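Local structure of SGNH-hydrolase family esterase (Altererythrobacter indicus, 7C2A) at residues L84-S98 against Y126-A138. The protein is an SGNH-hydrolase family esterase that, like others of its family, may act as a lysophospholipase. Sequence-based numbering, arbitrary orientation. Where two conformers were deposited one is given.
Sequences LLRGLSPAEARQNLS and YQREFDGIYPYLA
Tyr-126 reaches across to Leu-88 in the turn that precedes helix 90-106, a worked example of a helix held to the turn before its neighbour by one direct hydrogen bond, with apolar packing and a water bridge along the rest. Its OH donates to Leu-88 O at 2.7 Å, lying in the carbonyl plane with a C=O...O angle of 149°. With CG anti to the backbone N, the ring is carried past Pro-90, whose CG lies over one face, 3.9 Å from the ring centroid in a CH-pi contact, while Leu-84 CD2 meets the ring edge in plane. A leucine at Tyr-126 would probably leave Leu-88 O without this donor and Pro-90 CG without the flat face beside it.

Apolar packing continues along the helices. Pro-90 CB lies 3.8 Å from Phe-130 CA. Ile-133 is a knob in the hole formed by Pro-90, Ala-93, Arg-94 and Leu-97; its CD1 comes 4.0 Å from Ala-93 CB. Leu-97 crosses Leu-137 at about a right angle, its CB 3.6 Å from Leu-137 CD1.

The charged groups lie toward solvent. Arg-94 lays CD against Tyr-136 CD2 at 3.5 Å, and the bend at chi3 turns its guanidinium back beside Ala-91. There NH2 donates to a water, which in turn donates to Glu-129 OE2, linking the opposite charges indirectly.

Helix 90-98 runs 8° from parallel to helix 126-131 and crosses helix 133-138 at -28°. In this alpha/beta SGNH-hydrolase fold, Tyr-134 and Leu-137 pack on Leu-113 of the central parallel sheet, whose strand 111-114 lies between the segments in sequence. Tyr-134 OH bonds Leu-79 O; Ala-93 and Leu-97 touch Thr-54 of helix 54-66.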
loop_
_atom_site.group_PDB
_atom_site.type_symbol
_atom_site.label_atom_id
_atom_site.label_comp_id
_atom_site.label_asym_id
_atom_site.label_seq_id
_atom_site.Cartn_x
_atom_site.Cartn_y
_atom_site.Cartn_z
ATOM N N LEU A 84 -0.152 -5.212 7.842
ATOM C CA LEU A 84 -0.759 -4.547 9.028
ATOM C C LEU A 84 -2.200 -5.040 9.204
ATOM O O LEU A 84 -2.570 -5.418 10.326
ATOM C CB LEU A 84 -0.822 -3.041 8.771
ATOM C CG LEU A 84 0.505 -2.301 8.747
ATOM C CD1 LEU A 84 0.337 -0.901 8.171
ATOM C CD2 LEU A 84 1.087 -2.239 10.145
ATOM N N LEU A 85 -2.989 -5.013 8.130
ATOM C CA LEU A 85 -4.426 -5.394 8.196
ATOM C C LEU A 85 -4.600 -6.840 8.670
ATOM O O LEU A 85 -5.648 -7.139 9.254
ATOM C CB LEU A 85 -5.066 -5.155 6.826
ATOM C CG LEU A 85 -5.441 -3.699 6.554
ATOM C CD1 LEU A 85 -4.500 -2.735 7.259
ATOM C CD2 LEU A 85 -5.500 -3.401 5.068
ATOM N N ARG A 86 -3.642 -7.711 8.361
ATOM C CA ARG A 86 -3.683 -9.086 8.830
ATOM C C ARG A 86 -2.993 -9.274 10.179
ATOM O O ARG A 86 -2.947 -10.403 10.673
ATOM C CB ARG A 86 -3.065 -10.022 7.787
ATOM C CG ARG A 86 -3.866 -10.163 6.491
ATOM C CD ARG A 86 -3.081 -10.976 5.467
ATOM N NE ARG A 86 -3.808 -11.153 4.213
ATOM C CZ ARG A 86 -4.628 -12.169 3.967
ATOM N NH1 ARG A 86 -5.249 -12.255 2.798
ATOM N NH2 ARG A 86 -4.829 -13.098 4.893
ATOM N N GLY A 87 -2.468 -8.206 10.786
ATOM C CA GLY A 87 -1.737 -8.310 12.041
ATOM C C GLY A 87 -0.435 -9.078 11.969
ATOM O O GLY A 87 0.039 -9.585 12.995
ATOM N N LEU A 88 0.167 -9.167 10.790
ATOM C CA LEU A 88 1.309 -10.038 10.572
ATOM C C LEU A 88 2.591 -9.424 11.124
ATOM O O LEU A 88 2.706 -8.210 11.316
ATOM C CB LEU A 88 1.496 -10.310 9.080
ATOM C CG LEU A 88 0.343 -11.050 8.409
ATOM C CD1 LEU A 88 0.653 -11.235 6.924
ATOM C CD2 LEU A 88 0.075 -12.389 9.088
ATOM N N SER A 89 3.578 -10.283 11.323
ATOM C CA SER A 89 4.868 -9.912 11.879
ATOM C C SER A 89 5.472 -8.735 11.112
ATOM O O SER A 89 5.681 -8.840 9.891
ATOM C CB SER A 89 5.800 -11.114 11.747
ATOM O OG SER A 89 7.143 -10.710 11.929
ATOM N N PRO A 90 5.816 -7.635 11.786
ATOM C CA PRO A 90 6.563 -6.576 11.086
ATOM C C PRO A 90 7.936 -7.025 10.625
ATOM O O PRO A 90 8.418 -6.576 9.578
ATOM C CB PRO A 90 6.666 -5.464 12.136
ATOM C CG PRO A 90 5.540 -5.718 13.065
ATOM C CD PRO A 90 5.396 -7.208 13.133
ATOM N N ALA A 91 8.578 -7.906 11.397
ATOM C CA ALA A 91 9.923 -8.404 11.020
ATOM C C ALA A 91 9.825 -9.161 9.689
ATOM O O ALA A 91 10.681 -8.975 8.831
ATOM C CB ALA A 91 10.476 -9.279 12.124
ATOM N N GLU A 92 8.795 -9.989 9.532
ATOM C CA GLU A 92 8.631 -10.750 8.265
ATOM C C GLU A 92 8.309 -9.786 7.115
ATOM O O GLU A 92 8.770 -10.031 6.004
ATOM C CB GLU A 92 7.595 -11.855 8.448
ATOM C CG GLU A 92 8.044 -12.896 9.462
ATOM C CD GLU A 92 7.104 -14.075 9.581
ATOM O OE1 GLU A 92 6.200 -14.174 8.758
ATOM O OE2 GLU A 92 7.271 -14.885 10.503
ATOM N N ALA A 93 7.517 -8.746 7.377
ATOM C CA ALA A 93 7.249 -7.757 6.332
ATOM C C ALA A 93 8.545 -7.098 5.871
ATOM O O ALA A 93 8.771 -6.905 4.667
ATOM C CB ALA A 93 6.258 -6.707 6.847
ATOM N N ARG A 94 9.417 -6.762 6.826
ATOM C CA ARG A 94 10.715 -6.187 6.490
ATOM C C ARG A 94 11.547 -7.141 5.647
ATOM O O ARG A 94 12.194 -6.724 4.681
ATOM C CB ARG A 94 11.460 -5.833 7.775
ATOM C CG ARG A 94 12.781 -5.116 7.552
ATOM C CD ARG A 94 13.484 -4.820 8.879
ATOM N NE ARG A 94 13.689 -6.051 9.629
ATOM C CZ ARG A 94 13.322 -6.247 10.893
ATOM N NH1 ARG A 94 13.529 -7.428 11.460
ATOM N NH2 ARG A 94 12.762 -5.272 11.593
ATOM N N GLN A 95 11.558 -8.427 6.016
ATOM C CA GLN A 95 12.308 -9.420 5.254
ATOM C C GLN A 95 11.762 -9.561 3.842
ATOM O O GLN A 95 12.527 -9.645 2.877
ATOM C CB GLN A 95 12.227 -10.765 5.968
ATOM C CG GLN A 95 12.868 -10.803 7.341
ATOM C CD GLN A 95 12.265 -11.879 8.239
ATOM O OE1 GLN A 95 11.674 -12.852 7.760
ATOM N NE2 GLN A 95 12.408 -11.702 9.550
ATOM N N ASN A 96 10.436 -9.596 3.703
ATOM C CA ASN A 96 9.845 -9.726 2.376
ATOM C C ASN A 96 10.145 -8.504 1.521
ATOM O O ASN A 96 10.526 -8.632 0.347
ATOM C CB ASN A 96 8.335 -9.934 2.500
ATOM C CG ASN A 96 7.966 -11.248 3.143
ATOM O OD1 ASN A 96 8.758 -12.198 3.148
ATOM N ND2 ASN A 96 6.757 -11.322 3.671
ATOM N N LEU A 97 9.996 -7.310 2.099
ATOM C CA LEU A 97 10.337 -6.096 1.366
ATOM C C LEU A 97 11.810 -6.075 0.994
ATOM O O LEU A 97 12.173 -5.611 -0.094
ATOM C CB LEU A 97 9.977 -4.864 2.192
ATOM C CG LEU A 97 8.507 -4.458 2.135
ATOM C CD1 LEU A 97 8.121 -3.584 3.315
ATOM C CD2 LEU A 97 8.186 -3.752 0.828
ATOM N N SER A 98 12.678 -6.592 1.877
ATOM C CA SER A 98 14.100 -6.668 1.553
ATOM C C SER A 98 14.329 -7.488 0.290
ATOM O O SER A 98 15.156 -7.126 -0.549
ATOM C CB SER A 98 14.874 -7.284 2.722
ATOM O OG SER A 98 14.890 -6.444 3.853
ATOM N N TYR A 126 3.674 -2.859 18.549
ATOM C CA TYR A 126 3.594 -3.269 17.128
ATOM C C TYR A 126 3.779 -2.046 16.220
ATOM O O TYR A 126 4.531 -2.121 15.247
ATOM C CB TYR A 126 2.232 -3.910 16.861
ATOM C CG TYR A 126 2.050 -4.418 15.456
ATOM C CD1 TYR A 126 1.813 -3.550 14.405
ATOM C CD2 TYR A 126 2.116 -5.772 15.184
ATOM C CE1 TYR A 126 1.659 -4.019 13.111
ATOM C CE2 TYR A 126 1.956 -6.262 13.898
ATOM C CZ TYR A 126 1.720 -5.378 12.860
ATOM O OH TYR A 126 1.545 -5.820 11.581
ATOM N N GLN A 127 3.097 -0.948 16.545
ATOM C CA GLN A 127 3.138 0.261 15.679
ATOM C C GLN A 127 4.576 0.776 15.536
ATOM O O GLN A 127 4.992 1.054 14.417
ATOM C CB GLN A 127 2.174 1.320 16.209
ATOM C CG GLN A 127 2.429 2.704 15.634
ATOM C CD GLN A 127 3.371 3.480 16.518
ATOM O OE1 GLN A 127 3.274 3.441 17.739
ATOM N NE2 GLN A 127 4.300 4.186 15.900
ATOM N N ARG A 128 5.314 0.883 16.634
ATOM C CA ARG A 128 6.704 1.397 16.520
ATOM C C ARG A 128 7.537 0.438 15.665
ATOM O O ARG A 128 8.316 0.906 14.831
ATOM C CB ARG A 128 7.338 1.530 17.907
ATOM C CG ARG A 128 6.855 2.737 18.698
ATOM C CD ARG A 128 7.587 2.797 20.026
ATOM N NE ARG A 128 7.296 1.648 20.872
ATOM C CZ ARG A 128 6.735 1.727 22.064
ATOM N NH1 ARG A 128 6.397 2.907 22.553
ATOM N NH2 ARG A 128 6.505 0.630 22.759
ATOM N N GLU A 129 7.374 -0.865 15.881
ATOM C CA GLU A 129 8.167 -1.865 15.120
ATOM C C GLU A 129 7.815 -1.789 13.631
ATOM O O GLU A 129 8.724 -1.742 12.804
ATOM C CB GLU A 129 7.912 -3.275 15.657
ATOM C CG GLU A 129 8.902 -4.289 15.111
ATOM C CD GLU A 129 8.607 -5.749 15.404
ATOM O OE1 GLU A 129 7.719 -6.034 16.221
ATOM O OE2 GLU A 129 9.276 -6.592 14.801
ATOM N N PHE A 130 6.525 -1.719 13.320
ATOM C CA PHE A 130 6.117 -1.684 11.897
ATOM C C PHE A 130 6.594 -0.390 11.233
ATOM O O PHE A 130 7.190 -0.446 10.151
ATOM C CB PHE A 130 4.597 -1.788 11.799
ATOM C CG PHE A 130 4.103 -1.660 10.385
ATOM C CD1 PHE A 130 4.063 -2.768 9.561
ATOM C CD2 PHE A 130 3.727 -0.428 9.869
ATOM C CE1 PHE A 130 3.626 -2.657 8.252
ATOM C CE2 PHE A 130 3.289 -0.318 8.559
ATOM C CZ PHE A 130 3.236 -1.434 7.756
ATOM N N ASP A 131 6.374 0.747 11.890
ATOM C CA ASP A 131 6.720 2.020 11.270
ATOM C C ASP A 131 8.208 2.103 10.964
ATOM O O ASP A 131 8.605 2.693 9.951
ATOM C CB ASP A 131 6.331 3.186 12.184
ATOM C CG ASP A 131 4.839 3.413 12.263
ATOM O OD1 ASP A 131 4.058 2.674 11.635
ATOM O OD2 ASP A 131 4.457 4.359 12.981
ATOM N N GLY A 132 9.044 1.511 11.817
ATOM C CA GLY A 132 10.483 1.624 11.643
ATOM C C GLY A 132 11.057 0.797 10.509
ATOM O O GLY A 132 12.226 0.988 10.156
ATOM N N ILE A 133 10.286 -0.118 9.922
ATOM C CA ILE A 133 10.889 -0.941 8.871
ATOM C C ILE A 133 11.216 -0.110 7.639
ATOM O O ILE A 133 12.184 -0.405 6.934
ATOM C CB ILE A 133 10.070 -2.203 8.527
ATOM C CG1 ILE A 133 8.819 -1.877 7.706
ATOM C CG2 ILE A 133 9.741 -2.994 9.782
ATOM C CD1 ILE A 133 8.014 -3.102 7.285
ATOM N N TYR A 134 10.443 0.952 7.374
ATOM C CA TYR A 134 10.637 1.702 6.134
ATOM C C TYR A 134 11.915 2.533 6.144
ATOM O O TYR A 134 12.693 2.449 5.175
ATOM C CB TYR A 134 9.370 2.496 5.784
ATOM C CG TYR A 134 8.213 1.558 5.506
ATOM C CD1 TYR A 134 8.031 1.000 4.245
ATOM C CD2 TYR A 134 7.335 1.181 6.516
ATOM C CE1 TYR A 134 7.014 0.095 3.996
ATOM C CE2 TYR A 134 6.310 0.284 6.276
ATOM C CZ TYR A 134 6.159 -0.257 5.015
ATOM O OH TYR A 134 5.134 -1.147 4.819
ATOM N N PRO A 135 12.207 3.337 7.174
ATOM C CA PRO A 135 13.513 4.015 7.193
ATOM C C PRO A 135 14.674 3.044 7.201
ATOM O O PRO A 135 15.717 3.325 6.595
ATOM C CB PRO A 135 13.466 4.872 8.466
ATOM C CG PRO A 135 12.038 4.999 8.806
ATOM C CD PRO A 135 11.351 3.777 8.293
ATOM N N TYR A 136 14.518 1.894 7.852
ATOM C CA TYR A 136 15.577 0.896 7.840
ATOM C C TYR A 136 15.844 0.413 6.419
ATOM O O TYR A 136 16.999 0.332 5.978
ATOM C CB TYR A 136 15.192 -0.277 8.741
ATOM C CG TYR A 136 16.145 -1.435 8.627
ATOM C CD1 TYR A 136 17.300 -1.483 9.398
ATOM C CD2 TYR A 136 15.894 -2.479 7.754
ATOM C CE1 TYR A 136 18.181 -2.537 9.295
ATOM C CE2 TYR A 136 16.774 -3.543 7.644
ATOM C CZ TYR A 136 17.910 -3.558 8.420
ATOM O OH TYR A 136 18.786 -4.614 8.315
ATOM N N LEU A 137 14.782 0.067 5.688
ATOM C CA LEU A 137 14.940 -0.449 4.332
ATOM C C LEU A 137 15.512 0.604 3.396
ATOM O O LEU A 137 16.345 0.288 2.536
ATOM C CB LEU A 137 13.591 -0.919 3.800
ATOM C CG LEU A 137 13.025 -2.182 4.443
ATOM C CD1 LEU A 137 11.518 -2.270 4.193
ATOM C CD2 LEU A 137 13.739 -3.423 3.917
ATOM N N ALA A 138 15.053 1.853 3.523
ATOM C CA ALA A 138 15.541 2.903 2.637
ATOM C C ALA A 138 17.039 3.106 2.811
ATOM O O ALA A 138 17.770 3.269 1.827
ATOM C CB ALA A 138 14.778 4.202 2.894
HETATM O O HOH W 1 11.849 -5.865 14.296
#